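Local coordinates for protein N-acetylmuramoyl-L-alanine amidase (Clostridium intestinale URNW, PDB 6SRT) that probably acts as a zinc-dependent endolysin that cleaves the amide bond between N-acetylmuramic acid and L-alanine in bacterial peptidoglycan, at residues Thr49-Asn52 with Asn53-Pro56; Pro97-Asn100 with Ala101-Phe104; Lys142-Lys145 with Asp146-Gln149; Phe157-Glu160 with Glu161-Lys165. All coordinates share one frame; numbering follows the deposited sequence.

Overall arrangement
The four contacts follow one another along the chain, and each is a local feature at a turn or a helix start. Contact 1 lies in the loop from strand 43-48 to helix 56-65, and contact 2 leads into strand 103-108. Their centres are about 22 Å apart, on opposite sides of the chain's centre. Contact 3 leaves strand 140-143, at an edge of the same mixed sheet, and supplies zinc ligand His-144. It touches contact 2 (centres about 11 Å apart), through Val-147 and Arg-148, and contact 4 (about 15 Å), where Phe-159 of helix 159-165 packs on Arg-143. Contact 3 thus holds the metal, contacts 1 and 2 lie in loops near it, and the last helix backs the edge strand.

Contact 1: Thr49-Asn52 with Asn53-Pro56; sequences TVDN and NMTP
The methyl end of Met-54 turns back over the bend of the loop and rests against Thr-49 and Asp-51. Its CE lies 3.9 Å from Thr-49 CB and 3.7 Å from the carbonyl oxygen Asp-51 O, while Asp-51 CB flanks the thioether. The chain runs out nearly straight through chi2 and then bends at SD (chi3 -57°), which swings the methyl group inward toward residues five and three places earlier. Flexible methionine suits this place, because it also reaches Ile-59 and Ile-62 of helix 56-65.

Thr-49 carries the polar side of the bend. With OG1 set between its own backbone N and carbonyl carbon (chi1 59°), the hydroxyl donates a 2.7 Å hydrogen bond to Asp-51 O, approaching 22° out of the carbonyl plane. Thr-49 OG1 is also hydrogen-bonded to Gly-110 N. Val-50, between them, has the positive phi of a classic gamma turn, and its weak bond joins Asp-51 N to Thr-49 O.

Asn-53 also takes a positive phi, a conformation asparagine tolerates better than most residues. Before it, Asn-52 points its amide out of the bend, where OD1 meets Lys-79 and ND2 meets Glu-115. Thr-55 caps the following helix through Lys-58 N. The chemistry is therefore divided: hydrogen bonds define the turn, and the methyl end of a flexible thioether chain packs on its inner side, beside helix 56-65.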
ATOM      1  N   THR A  49      -5.240  -3.268  -6.889  1.00 10.95           N
ATOM      2  CA  THR A  49      -6.637  -3.350  -6.502  1.00 11.23           C
ATOM      3  C   THR A  49      -7.472  -4.261  -7.374  1.00 12.17           C
ATOM      4  O   THR A  49      -8.593  -4.606  -6.970  1.00 13.08           O
ATOM      5  CB  THR A  49      -7.281  -1.968  -6.501  1.00 11.56           C
ATOM      6  OG1 THR A  49      -7.176  -1.382  -7.810  1.00 12.44           O
ATOM      7  CG2 THR A  49      -6.652  -1.034  -5.499  1.00 13.56           C
ATOM      8  N   VAL A  50      -6.993  -4.619  -8.538  1.00 12.42           N
ATOM      9  CA  VAL A  50      -7.688  -5.352  -9.600  1.00 12.76           C
ATOM     10  C   VAL A  50      -8.753  -4.461 -10.245  1.00 12.92           C
ATOM     11  O   VAL A  50      -8.655  -4.167 -11.418  1.00 15.41           O
ATOM     12  CB  VAL A  50      -8.246  -6.713  -9.172  1.00 14.64           C
ATOM     13  CG1 VAL A  50      -8.892  -7.422 -10.353  1.00 17.74           C
ATOM     14  CG2 VAL A  50      -7.158  -7.581  -8.562  1.00 16.15           C
ATOM     15  N   ASP A  51      -9.758  -4.089  -9.509  1.00 12.72           N
ATOM     16  CA  ASP A  51     -10.776  -3.185 -10.003  1.00 13.67           C
ATOM     17  C   ASP A  51     -10.239  -1.759 -10.079  1.00 13.05           C
ATOM     18  O   ASP A  51      -9.482  -1.319  -9.256  1.00 14.96           O
ATOM     19  CB  ASP A  51     -11.989  -3.205  -9.089  1.00 17.02           C
ATOM     20  CG  ASP A  51     -12.694  -4.569  -9.007  1.00 21.58           C
ATOM     21  OD1 ASP A  51     -12.722  -5.301  -9.985  1.00 24.57           O
ATOM     22  OD2 ASP A  51     -13.172  -4.879  -7.970  1.00 42.18           O
ATOM     23  N   ASN A  52     -10.628  -1.077 -11.142  1.00 13.68           N
ATOM     24  CA  ASN A  52     -10.398   0.348 -11.401  1.00 14.55           C
ATOM     25  C   ASN A  52     -11.589   1.204 -10.945  1.00 15.62           C
ATOM     26  O   ASN A  52     -12.617   0.677 -10.606  1.00 20.09           O
ATOM     27  CB  ASN A  52     -10.016   0.571 -12.852  1.00 14.42           C
ATOM     28  CG  ASN A  52      -8.600   0.161 -13.134  1.00 15.34           C
ATOM     29  OD1 ASN A  52      -7.686   0.684 -12.573  1.00 18.52           O
ATOM     30  ND2 ASN A  52      -8.419  -0.799 -14.019  1.00 16.89           N
ATOM     31  N   ASN A  53     -11.493   2.526 -10.993  0.50 19.14           N
ATOM     32  CA  ASN A  53     -12.620   3.433 -10.652  0.50 19.87           C
ATOM     33  C   ASN A  53     -12.823   3.533  -9.149  0.50 18.64           C
ATOM     34  O   ASN A  53     -13.778   4.212  -8.878  0.50 18.53           O
ATOM     35  CB  ASN A  53     -13.972   3.071 -11.314  0.50 16.60           C
ATOM     36  CG  ASN A  53     -13.954   3.486 -12.762  0.50 18.62           C
ATOM     37  OD1 ASN A  53     -12.909   3.936 -13.221  0.50 24.13           O
ATOM     38  ND2 ASN A  53     -15.039   3.309 -13.489  0.50 18.53           N
ATOM     39  N   MET A  54     -12.012   2.914  -8.245  1.00 15.73           N
ATOM     40  CA  MET A  54     -12.397   2.801  -6.842  1.00 18.41           C
ATOM     41  C   MET A  54     -11.840   3.972  -6.060  1.00 15.26           C
ATOM     42  O   MET A  54     -10.650   4.307  -6.068  1.00 16.18           O
ATOM     43  CB  MET A  54     -12.054   1.498  -6.169  1.00 26.84           C
ATOM     44  CG  MET A  54     -12.950   0.364  -6.721  1.00 22.87           C
ATOM     45  SD  MET A  54     -12.739  -1.069  -5.699  1.00 29.72           S
ATOM     46  CE  MET A  54     -11.010  -1.219  -5.877  1.00 20.12           C
ATOM     47  N   THR A  55     -12.735   4.627  -5.328  1.00 17.20           N
ATOM     48  CA  THR A  55     -12.339   5.616  -4.324  1.00 16.23           C
ATOM     49  C   THR A  55     -11.784   4.867  -3.118  1.00 14.72           C
ATOM     50  O   THR A  55     -12.084   3.709  -2.874  1.00 15.08           O
ATOM     51  CB  THR A  55     -13.517   6.465  -3.869  1.00 18.18           C
ATOM     52  OG1 THR A  55     -14.519   5.591  -3.358  1.00 20.61           O
ATOM     53  CG2 THR A  55     -14.071   7.269  -5.039  1.00 21.13           C
ATOM     54  N   PRO A  56     -11.023   5.531  -2.218  1.00 14.44           N
ATOM     55  CA  PRO A  56     -10.651   4.923  -0.959  1.00 13.57           C
ATOM     56  C   PRO A  56     -11.867   4.531  -0.119  1.00 14.74           C
ATOM     57  O   PRO A  56     -11.841   3.519   0.557  1.00 13.74           O
ATOM     58  CB  PRO A  56      -9.719   5.973  -0.285  1.00 16.08           C
ATOM     59  CG  PRO A  56     -10.027   7.279  -0.979  1.00 15.91           C
ATOM     60  CD  PRO A  56     -10.454   6.888  -2.364  1.00 15.24           C
TER

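Contact 2: Pro97-Asn100 with Ala101-Phe104; sequences PGVN and ARAF
Val-99 and Arg-102 close a type I beta turn, with Asn-100 and Ala-101 at its two corners, immediately before strand 103-108 of the amidase sheet. Arg-102 N donates to Val-99 O at 3.0 Å with an N-H...O angle of 155°, approaching from well above the carbonyl plane.

Arg-102, described here in one of its two conformers, can be followed outward. Its CB stands 4.0 Å from Val-99 O. CG is tucked between the residue's own backbone N and carbonyl carbon (chi1 70°), a torsion that lays the chain back along Val-99: CG comes 3.3 Å from Val-99 O and 3.9 Å from Val-99 CB. CD continues beside the valine, 4.2 Å from Val-99 CG1. The chain then bends at chi3, and NE donates to Asn-42 OD1, while NH2 also has a hydrogen-bond partner beyond the turn. A long residue with an apolar stem and a polar head fits here, since the stem lines the valine and the head reaches the chain before strand 43-48.

Asn-100 turns its side chain away from the bend, and OD1 accepts from both His-95 N and Ala-96 N, tying the turn to an earlier part of the same loop. Small Ala-103 begins the strand facing the turn: its CB lies 4.0 Å from Val-99 CG2.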
ATOM      1  N   PRO A  97      -2.302 -11.188   5.516  1.00 14.00           N
ATOM      2  CA  PRO A  97      -2.349 -11.990   6.723  1.00 13.64           C
ATOM      3  C   PRO A  97      -1.039 -12.787   6.913  1.00 13.81           C
ATOM      4  O   PRO A  97      -0.537 -13.434   6.000  1.00 17.09           O
ATOM      5  CB  PRO A  97      -3.550 -12.893   6.540  1.00 18.11           C
ATOM      6  CG  PRO A  97      -4.437 -12.120   5.572  1.00 19.14           C
ATOM      7  CD  PRO A  97      -3.450 -11.435   4.647  1.00 17.31           C
ATOM      8  N   GLY A  98      -0.507 -12.702   8.112  1.00 13.48           N
ATOM      9  CA  GLY A  98       0.748 -13.302   8.501  1.00 13.67           C
ATOM     10  C   GLY A  98       1.864 -12.321   8.632  1.00 13.54           C
ATOM     11  O   GLY A  98       2.747 -12.586   9.461  1.00 16.06           O
ATOM     12  N   VAL A  99       1.787 -11.173   7.929  1.00 12.38           N
ATOM     13  CA  VAL A  99       2.822 -10.124   8.135  1.00 11.26           C
ATOM     14  C   VAL A  99       2.168  -8.762   8.420  1.00 11.21           C
ATOM     15  O   VAL A  99       2.856  -7.747   8.394  1.00 11.76           O
ATOM     16  CB  VAL A  99       3.781 -10.014   6.913  1.00 12.55           C
ATOM     17  CG1 VAL A  99       4.576 -11.302   6.751  1.00 15.18           C
ATOM     18  CG2 VAL A  99       3.071  -9.599   5.619  1.00 13.32           C
ATOM     19  N   ASN A 100       0.885  -8.736   8.762  1.00 10.38           N
ATOM     20  CA  ASN A 100       0.236  -7.449   8.951  1.00  9.88           C
ATOM     21  C   ASN A 100       0.839  -6.655  10.090  1.00 11.96           C
ATOM     22  O   ASN A 100       0.977  -5.434   9.991  1.00 12.15           O
ATOM     23  CB  ASN A 100      -1.257  -7.627   9.183  1.00 10.80           C
ATOM     24  CG  ASN A 100      -2.079  -7.757   7.902  1.00 11.25           C
ATOM     25  OD1 ASN A 100      -1.871  -6.978   6.976  1.00 11.47           O
ATOM     26  ND2 ASN A 100      -3.033  -8.693   7.913  1.00 12.45           N
ATOM     27  N   ALA A 101       1.310  -7.291  11.159  1.00 11.01           N
ATOM     28  CA  ALA A 101       1.873  -6.552  12.297  1.00 11.33           C
ATOM     29  C   ALA A 101       3.230  -5.969  11.976  1.00 11.45           C
ATOM     30  O   ALA A 101       3.732  -5.171  12.782  1.00 13.61           O
ATOM     31  CB  ALA A 101       1.927  -7.432  13.529  1.00 15.19           C
ATOM     32  N   ARG A 102       3.846  -6.354  10.872  1.00 10.83           N
ATOM     33  CA  ARG A 102       5.212  -5.932  10.507  0.50 10.90           C
ATOM     34  C   ARG A 102       5.288  -5.249   9.127  1.00 10.33           C
ATOM     35  O   ARG A 102       6.411  -4.916   8.721  1.00 11.91           O
ATOM     36  CB  ARG A 102       6.189  -7.116  10.589  0.50 13.03           C
ATOM     37  CG  ARG A 102       5.969  -8.143   9.492  0.50 12.41           C
ATOM     38  CD  ARG A 102       6.976  -9.256   9.581  0.50 13.17           C
ATOM     39  NE  ARG A 102       8.313  -8.939   9.128  0.50 12.91           N
ATOM     40  CZ  ARG A 102       9.238  -9.839   8.833  0.50 16.83           C
ATOM     41  NH1 ARG A 102       8.965 -11.115   8.989  0.50 20.60           N
ATOM     42  NH2 ARG A 102      10.425  -9.468   8.402  0.50 18.84           N
ATOM     43  N   ALA A 103       4.182  -5.061   8.430  1.00  9.68           N
ATOM     44  CA  ALA A 103       4.247  -4.591   7.039  1.00 10.30           C
ATOM     45  C   ALA A 103       3.325  -3.426   6.775  1.00  9.58           C
ATOM     46  O   ALA A 103       2.113  -3.534   7.000  1.00 10.32           O
ATOM     47  CB  ALA A 103       3.938  -5.734   6.101  1.00 10.98           C
ATOM     48  N   PHE A 104       3.877  -2.378   6.195  1.00  9.49           N
ATOM     49  CA  PHE A 104       3.032  -1.410   5.463  1.00  9.79           C
ATOM     50  C   PHE A 104       2.488  -2.008   4.203  1.00  8.81           C
ATOM     51  O   PHE A 104       3.160  -2.794   3.524  1.00 11.04           O
ATOM     52  CB  PHE A 104       3.851  -0.177   5.090  1.00  9.98           C
ATOM     53  CG  PHE A 104       4.172   0.728   6.243  1.00  9.89           C
ATOM     54  CD1 PHE A 104       3.142   1.459   6.837  1.00 10.75           C
ATOM     55  CD2 PHE A 104       5.489   0.893   6.664  1.00  9.85           C
ATOM     56  CE1 PHE A 104       3.417   2.277   7.923  1.00 11.44           C
ATOM     57  CE2 PHE A 104       5.740   1.759   7.729  1.00 12.33           C
ATOM     58  CZ  PHE A 104       4.719   2.429   8.350  1.00 11.96           C
TER

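Contact 3: Lys142-Lys145 with Asp146-Gln149; sequences KRHK and DVRQ. With ZN (zinc ion), chain B; PO4 (phosphate ion), chain F.
Asp-146 OD2 is gripped twice by Arg-143, by the backbone N at 2.9 Å and by NE at 3.0 Å. Both donors come from the same face of the carboxylate plane, N on the anti side and NE on the syn side. NE points almost perfectly straight at the oxygen (178°). The salt bridge is completed by NH2, 2.8 Å from Asp-146 OD1 on its syn lone pair, so the guanidinium holds the carboxylate side-on, the two planes 43° apart. Lys-145 CD lies over one face of that guanidinium. Aspartate is short enough to fold back on its own turn, which Asp-146 N closes by donating to Arg-143 O.

A second oxygen, His-144 O, accepts from Val-147 N and Arg-148 N, the latter almost in line with the carbonyl bond. These bonds coil the chain after strand 140-143 and bring Arg-148 alongside the histidine. The His-144 ring, swung out with CG anti to the backbone N (chi1 -172°), puts ND1 1.9 Å from the zinc ion. On its other side, NE2 donates 2.7 Å to phosphate O2. Arg-148 NE reaches the same phosphate oxygen at 2.8 Å, and NH1 takes O3; its guanidinium is nearly coplanar with the ring. The phosphate probably came from the crystallisation liquor and may mark a place suited to an anion. His-47 and Cys-152 are the other protein ligands of the zinc, making the two-histidine, one-cysteine site typical of zinc amidases of the Amidase_2/PGRP family.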
ATOM      1  N   LYS A 142       8.642  -5.984  -0.625  1.00 11.03           N
ATOM      2  CA  LYS A 142       8.058  -7.235  -1.104  1.00 11.67           C
ATOM      3  C   LYS A 142       6.790  -7.015  -1.897  1.00 10.47           C
ATOM      4  O   LYS A 142       6.056  -6.049  -1.669  1.00 11.47           O
ATOM      5  CB  LYS A 142       7.705  -8.200   0.043  1.00 14.22           C
ATOM      6  CG  LYS A 142       8.898  -8.713   0.849  1.00 16.30           C
ATOM      7  CD  LYS A 142       9.570  -9.838   0.081  1.00 23.80           C
ATOM      8  CE  LYS A 142      11.042 -10.164   0.345  1.00 33.77           C
ATOM      9  NZ  LYS A 142      11.219 -10.145   1.778  1.00 38.38           N
ATOM     10  N   ARG A 143       6.519  -7.880  -2.843  1.00 11.71           N
ATOM     11  CA  ARG A 143       5.224  -7.944  -3.499  1.00 11.08           C
ATOM     12  C   ARG A 143       4.270  -8.776  -2.627  1.00 11.24           C
ATOM     13  O   ARG A 143       4.730  -9.708  -1.915  1.00 12.53           O
ATOM     14  CB  ARG A 143       5.359  -8.656  -4.834  1.00 12.53           C
ATOM     15  CG  ARG A 143       6.280  -7.907  -5.787  1.00 14.24           C
ATOM     16  CD  ARG A 143       6.588  -8.662  -7.022  1.00 16.99           C
ATOM     17  NE  ARG A 143       7.403  -9.774  -6.641  1.00 20.21           N
ATOM     18  CZ  ARG A 143       7.896 -10.660  -7.505  1.00 24.04           C
ATOM     19  NH1 ARG A 143       7.751 -10.485  -8.807  1.00 30.56           N
ATOM     20  NH2 ARG A 143       8.509 -11.727  -7.018  1.00 32.59           N
ATOM     21  N   HIS A 144       2.960  -8.549  -2.742  1.00 10.80           N
ATOM     22  CA  HIS A 144       2.005  -9.436  -2.026  1.00 11.54           C
ATOM     23  C   HIS A 144       2.294 -10.917  -2.338  1.00 11.69           C
ATOM     24  O   HIS A 144       2.322 -11.749  -1.442  1.00 12.54           O
ATOM     25  CB  HIS A 144       0.587  -8.997  -2.334  1.00 11.34           C
ATOM     26  CG  HIS A 144      -0.490  -9.680  -1.524  1.00 11.47           C
ATOM     27  ND1 HIS A 144      -1.825  -9.355  -1.781  1.00 12.76           N
ATOM     28  CD2 HIS A 144      -0.435 -10.617  -0.557  1.00 13.51           C
ATOM     29  CE1 HIS A 144      -2.532 -10.150  -0.951  1.00 13.69           C
ATOM     30  NE2 HIS A 144      -1.710 -10.913  -0.198  1.00 14.77           N
ATOM     31  N   LYS A 145       2.556 -11.221  -3.610  1.00 11.56           N
ATOM     32  CA  LYS A 145       2.787 -12.625  -4.042  1.00 13.08           C
ATOM     33  C   LYS A 145       4.084 -13.208  -3.445  1.00 13.60           C
ATOM     34  O   LYS A 145       4.226 -14.438  -3.493  1.00 15.47           O
ATOM     35  CB  LYS A 145       2.846 -12.726  -5.558  1.00 13.68           C
ATOM     36  CG  LYS A 145       3.972 -11.941  -6.213  1.00 16.34           C
ATOM     37  CD  LYS A 145       4.213 -12.261  -7.615  1.00 23.34           C
ATOM     38  CE  LYS A 145       3.115 -11.857  -8.515  1.00 27.43           C
ATOM     39  NZ  LYS A 145       3.538 -12.012  -9.950  1.00 34.36           N
ATOM     40  N   ASP A 146       4.958 -12.388  -2.854  1.00 13.64           N
ATOM     41  CA  ASP A 146       6.195 -12.871  -2.195  1.00 15.13           C
ATOM     42  C   ASP A 146       5.872 -13.375  -0.795  1.00 16.55           C
ATOM     43  O   ASP A 146       6.742 -14.012  -0.190  1.00 20.72           O
ATOM     44  CB  ASP A 146       7.295 -11.803  -2.169  1.00 15.18           C
ATOM     45  CG  ASP A 146       7.777 -11.390  -3.537  1.00 17.26           C
ATOM     46  OD1 ASP A 146       7.907 -12.301  -4.389  1.00 20.58           O
ATOM     47  OD2 ASP A 146       8.036 -10.201  -3.708  1.00 16.89           O
ATOM     48  N   VAL A 147       4.738 -12.997  -0.211  1.00 15.40           N
ATOM     49  CA  VAL A 147       4.397 -13.351   1.186  1.00 15.98           C
ATOM     50  C   VAL A 147       3.185 -14.235   1.285  1.00 17.76           C
ATOM     51  O   VAL A 147       2.964 -14.843   2.344  1.00 21.53           O
ATOM     52  CB  VAL A 147       4.319 -12.125   2.113  1.00 16.31           C
ATOM     53  CG1 VAL A 147       5.656 -11.440   2.169  1.00 19.33           C
ATOM     54  CG2 VAL A 147       3.265 -11.133   1.708  1.00 17.84           C
ATOM     55  N   ARG A 148       2.375 -14.291   0.225  1.00 17.03           N
ATOM     56  CA  ARG A 148       1.118 -15.057   0.176  1.00 16.34           C
ATOM     57  C   ARG A 148       0.914 -15.586  -1.251  1.00 16.42           C
ATOM     58  O   ARG A 148       1.497 -15.070  -2.159  1.00 17.40           O
ATOM     59  CB  ARG A 148      -0.121 -14.264   0.534  1.00 17.41           C
ATOM     60  CG  ARG A 148      -0.002 -13.605   1.868  1.00 19.13           C
ATOM     61  CD  ARG A 148      -0.467 -14.511   2.942  1.00 21.73           C
ATOM     62  NE  ARG A 148      -1.923 -14.623   2.814  1.00 21.98           N
ATOM     63  CZ  ARG A 148      -2.646 -15.355   3.579  1.00 22.91           C
ATOM     64  NH1 ARG A 148      -3.932 -15.460   3.430  1.00 26.68           N
ATOM     65  NH2 ARG A 148      -2.049 -16.042   4.518  1.00 24.89           N
ATOM     66  N   GLN A 149       0.089 -16.614  -1.394  1.00 18.88           N
ATOM     67  CA  GLN A 149      -0.268 -17.169  -2.698  1.00 17.73           C
ATOM     68  C   GLN A 149      -1.329 -16.260  -3.335  1.00 16.61           C
ATOM     69  O   GLN A 149      -2.492 -16.251  -2.910  1.00 20.33           O
ATOM     70  CB  GLN A 149      -0.728 -18.615  -2.588  1.00 23.81           C
ATOM     71  CG  GLN A 149      -1.111 -19.202  -3.939  1.00 30.95           C
ATOM     72  CD  GLN A 149      -1.683 -20.596  -3.778  1.00 48.75           C
ATOM     73  OE1 GLN A 149      -1.399 -21.333  -2.821  1.00 69.88           O
ATOM     74  NE2 GLN A 149      -2.531 -20.963  -4.724  1.00 69.88           N
TER
HETATM   75 ZN    ZN B 201      -2.492  -7.735  -2.634  0.80 11.54          ZN
HETATM   76  P   PO4 F 205      -4.500 -12.834   0.790  0.70 27.45           P
HETATM   77  O1  PO4 F 205      -4.522 -13.662  -0.491  0.70 39.88           O
HETATM   78  O2  PO4 F 205      -3.173 -12.668   1.197  0.70 20.20           O
HETATM   79  O3  PO4 F 205      -5.367 -13.453   1.824  0.70 30.42           O
HETATM   80  O4  PO4 F 205      -5.112 -11.452   0.498  0.70 44.07           O

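Contact 4: Phe157-Glu160 with Glu161-Lys165; sequences FPFE and EIKAK
Backbone hydrogen bonds from Ile-162 N to Pro-158 O, from Lys-163 N to Phe-159 O and from Ala-164 N to Glu-160 O, each 2.9 Å long, open helix 159-165. Pro-158 stands at the N-cap and is the centre of an inverse gamma turn; its ring restricts phi to values near the -86° found here, which agrees with that turn.

Apolar packing comes next. Ile-162 CD1 reaches back to Phe-157 CE2 at 3.7 Å and to Pro-158 CG at 4.1 Å. The proline ring in turn lays CD over one face of Phe-157. Branched isoleucine fills this side, where Met-122 of helix 119-136 and Tyr-46 of the sheet also meet it.

A CH-pi contact joins Phe-159 to Lys-163. CD of the lysine sits over one face of the ring, 4.0 Å from its centroid and 24° off the normal. A chi1 near 180° (-175°) extends the phenyl group away from its own N and beside the lysine one helical turn on, while the bend at chi3 leads the amino group away from the ring.

Charged groups lie outermost. Lys-165 NZ bonds Glu-161 OE2 at 3.0 Å in a salt bridge, whereas Glu-160 OE2 and Lys-163 NZ remain 4.6 Å apart, and Lys-163 NZ makes a long, weak ion pair with the C-terminal carboxylate of Lys-169. Greasy residues thus bind this helix start to the protein body, and one salt bridge lies on its exposed side; Lys-163 serves both, its methylenes on the ring and its ammonium beyond.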
ATOM      1  N   PHE A 157       3.564  -5.269 -12.655  1.00 13.02           N
ATOM      2  CA  PHE A 157       3.923  -4.291 -11.576  1.00 13.24           C
ATOM      3  C   PHE A 157       5.442  -4.140 -11.591  1.00 13.01           C
ATOM      4  O   PHE A 157       6.142  -5.153 -11.661  1.00 14.15           O
ATOM      5  CB  PHE A 157       3.414  -4.825 -10.235  1.00 13.40           C
ATOM      6  CG  PHE A 157       3.576  -3.781  -9.178  1.00 13.10           C
ATOM      7  CD1 PHE A 157       2.636  -2.792  -9.016  1.00 13.44           C
ATOM      8  CD2 PHE A 157       4.643  -3.818  -8.281  1.00 12.58           C
ATOM      9  CE1 PHE A 157       2.804  -1.811  -8.041  1.00 14.41           C
ATOM     10  CE2 PHE A 157       4.798  -2.832  -7.343  1.00 13.76           C
ATOM     11  CZ  PHE A 157       3.872  -1.837  -7.196  1.00 14.27           C
ATOM     12  N   PRO A 158       5.957  -2.898 -11.609  1.00 12.86           N
ATOM     13  CA  PRO A 158       7.373  -2.667 -11.922  1.00 13.52           C
ATOM     14  C   PRO A 158       8.291  -2.780 -10.706  1.00 12.64           C
ATOM     15  O   PRO A 158       8.985  -1.861 -10.293  1.00 13.73           O
ATOM     16  CB  PRO A 158       7.307  -1.285 -12.543  1.00 14.78           C
ATOM     17  CG  PRO A 158       6.307  -0.595 -11.691  1.00 14.98           C
ATOM     18  CD  PRO A 158       5.189  -1.622 -11.516  1.00 13.82           C
ATOM     19  N   PHE A 159       8.193  -3.938 -10.071  1.00 12.93           N
ATOM     20  CA  PHE A 159       8.903  -4.182  -8.790  1.00 13.24           C
ATOM     21  C   PHE A 159      10.418  -4.033  -8.881  1.00 13.29           C
ATOM     22  O   PHE A 159      11.018  -3.406  -8.021  1.00 14.49           O
ATOM     23  CB  PHE A 159       8.532  -5.558  -8.225  1.00 14.03           C
ATOM     24  CG  PHE A 159       9.075  -5.917  -6.868  1.00 13.32           C
ATOM     25  CD1 PHE A 159       8.771  -5.188  -5.738  1.00 15.46           C
ATOM     26  CD2 PHE A 159       9.826  -7.043  -6.718  1.00 15.41           C
ATOM     27  CE1 PHE A 159       9.276  -5.567  -4.504  1.00 14.43           C
ATOM     28  CE2 PHE A 159      10.326  -7.432  -5.498  1.00 17.45           C
ATOM     29  CZ  PHE A 159      10.032  -6.710  -4.379  1.00 16.29           C
ATOM     30  N   GLU A 160      11.006  -4.650  -9.901  1.00 14.75           N
ATOM     31  CA  GLU A 160      12.481  -4.549 -10.051  1.00 17.48           C
ATOM     32  C   GLU A 160      12.856  -3.099 -10.319  1.00 15.34           C
ATOM     33  O   GLU A 160      13.905  -2.650  -9.785  1.00 16.74           O
ATOM     34  CB  GLU A 160      12.956  -5.530 -11.108  1.00 23.15           C
ATOM     35  CG  GLU A 160      12.848  -6.987 -10.635  1.00 26.75           C
ATOM     36  CD  GLU A 160      13.640  -7.333  -9.380  1.00 34.29           C
ATOM     37  OE1 GLU A 160      14.730  -6.742  -9.165  1.00 40.38           O
ATOM     38  OE2 GLU A 160      13.189  -8.201  -8.620  1.00 38.13           O
ATOM     39  N   GLU A 161      12.093  -2.371 -11.115  1.00 14.74           N
ATOM     40  CA  GLU A 161      12.417  -0.945 -11.351  1.00 14.99           C
ATOM     41  C   GLU A 161      12.277  -0.123 -10.075  1.00 13.11           C
ATOM     42  O   GLU A 161      13.108   0.749  -9.828  1.00 15.02           O
ATOM     43  CB  GLU A 161      11.498  -0.367 -12.419  1.00 17.06           C
ATOM     44  CG  GLU A 161      11.792   1.086 -12.810  1.00 24.26           C
ATOM     45  CD  GLU A 161      10.870   1.680 -13.871  1.00 29.09           C
ATOM     46  OE1 GLU A 161       9.979   0.930 -14.344  1.00 29.63           O
ATOM     47  OE2 GLU A 161      10.998   2.896 -14.117  1.00 38.96           O
ATOM     48  N   ILE A 162      11.261  -0.388  -9.256  1.00 13.16           N
ATOM     49  CA  ILE A 162      11.086   0.329  -7.961  1.00 12.61           C
ATOM     50  C   ILE A 162      12.322   0.050  -7.128  1.00 12.14           C
ATOM     51  O   ILE A 162      12.895   0.982  -6.554  1.00 13.16           O
ATOM     52  CB  ILE A 162       9.760  -0.147  -7.345  1.00 13.84           C
ATOM     53  CG1 ILE A 162       8.581   0.479  -8.060  1.00 14.22           C
ATOM     54  CG2 ILE A 162       9.733   0.223  -5.860  1.00 15.29           C
ATOM     55  CD1 ILE A 162       7.280  -0.108  -7.716  1.00 16.06           C
ATOM     56  N   LYS A 163      12.715  -1.214  -7.013  1.00 12.75           N
ATOM     57  CA  LYS A 163      13.874  -1.554  -6.143  1.00 15.00           C
ATOM     58  C   LYS A 163      15.117  -0.842  -6.685  1.00 13.81           C
ATOM     59  O   LYS A 163      15.938  -0.320  -5.895  1.00 15.54           O
ATOM     60  CB  LYS A 163      14.127  -3.052  -6.061  1.00 14.31           C
ATOM     61  CG  LYS A 163      13.108  -3.845  -5.269  1.00 17.98           C
ATOM     62  CD  LYS A 163      13.361  -5.352  -5.226  1.00 24.17           C
ATOM     63  CE  LYS A 163      14.670  -5.737  -4.627  1.00 34.08           C
ATOM     64  NZ  LYS A 163      14.707  -7.193  -4.400  1.00 54.11           N
ATOM     65  N   ALA A 164      15.297  -0.797  -7.990  1.00 14.78           N
ATOM     66  CA  ALA A 164      16.474  -0.156  -8.602  1.00 15.94           C
ATOM     67  C   ALA A 164      16.501   1.343  -8.288  1.00 14.73           C
ATOM     68  O   ALA A 164      17.570   1.852  -7.849  1.00 17.66           O
ATOM     69  CB  ALA A 164      16.529  -0.423 -10.081  1.00 18.86           C
ATOM     70  N   LYS A 165      15.372   2.047  -8.442  1.00 14.80           N
ATOM     71  CA  LYS A 165      15.317   3.474  -8.148  1.00 14.81           C
ATOM     72  C   LYS A 165      15.563   3.743  -6.669  1.00 13.77           C
ATOM     73  O   LYS A 165      16.122   4.795  -6.362  1.00 15.74           O
ATOM     74  CB  LYS A 165      13.982   4.029  -8.585  1.00 15.76           C
ATOM     75  CG  LYS A 165      13.872   4.132 -10.104  1.00 20.65           C
ATOM     76  CD  LYS A 165      12.583   4.621 -10.657  1.00 28.56           C
ATOM     77  CE  LYS A 165      12.781   5.149 -12.074  1.00 36.47           C
ATOM     78  NZ  LYS A 165      11.500   5.544 -12.709  1.00 46.37           N
TER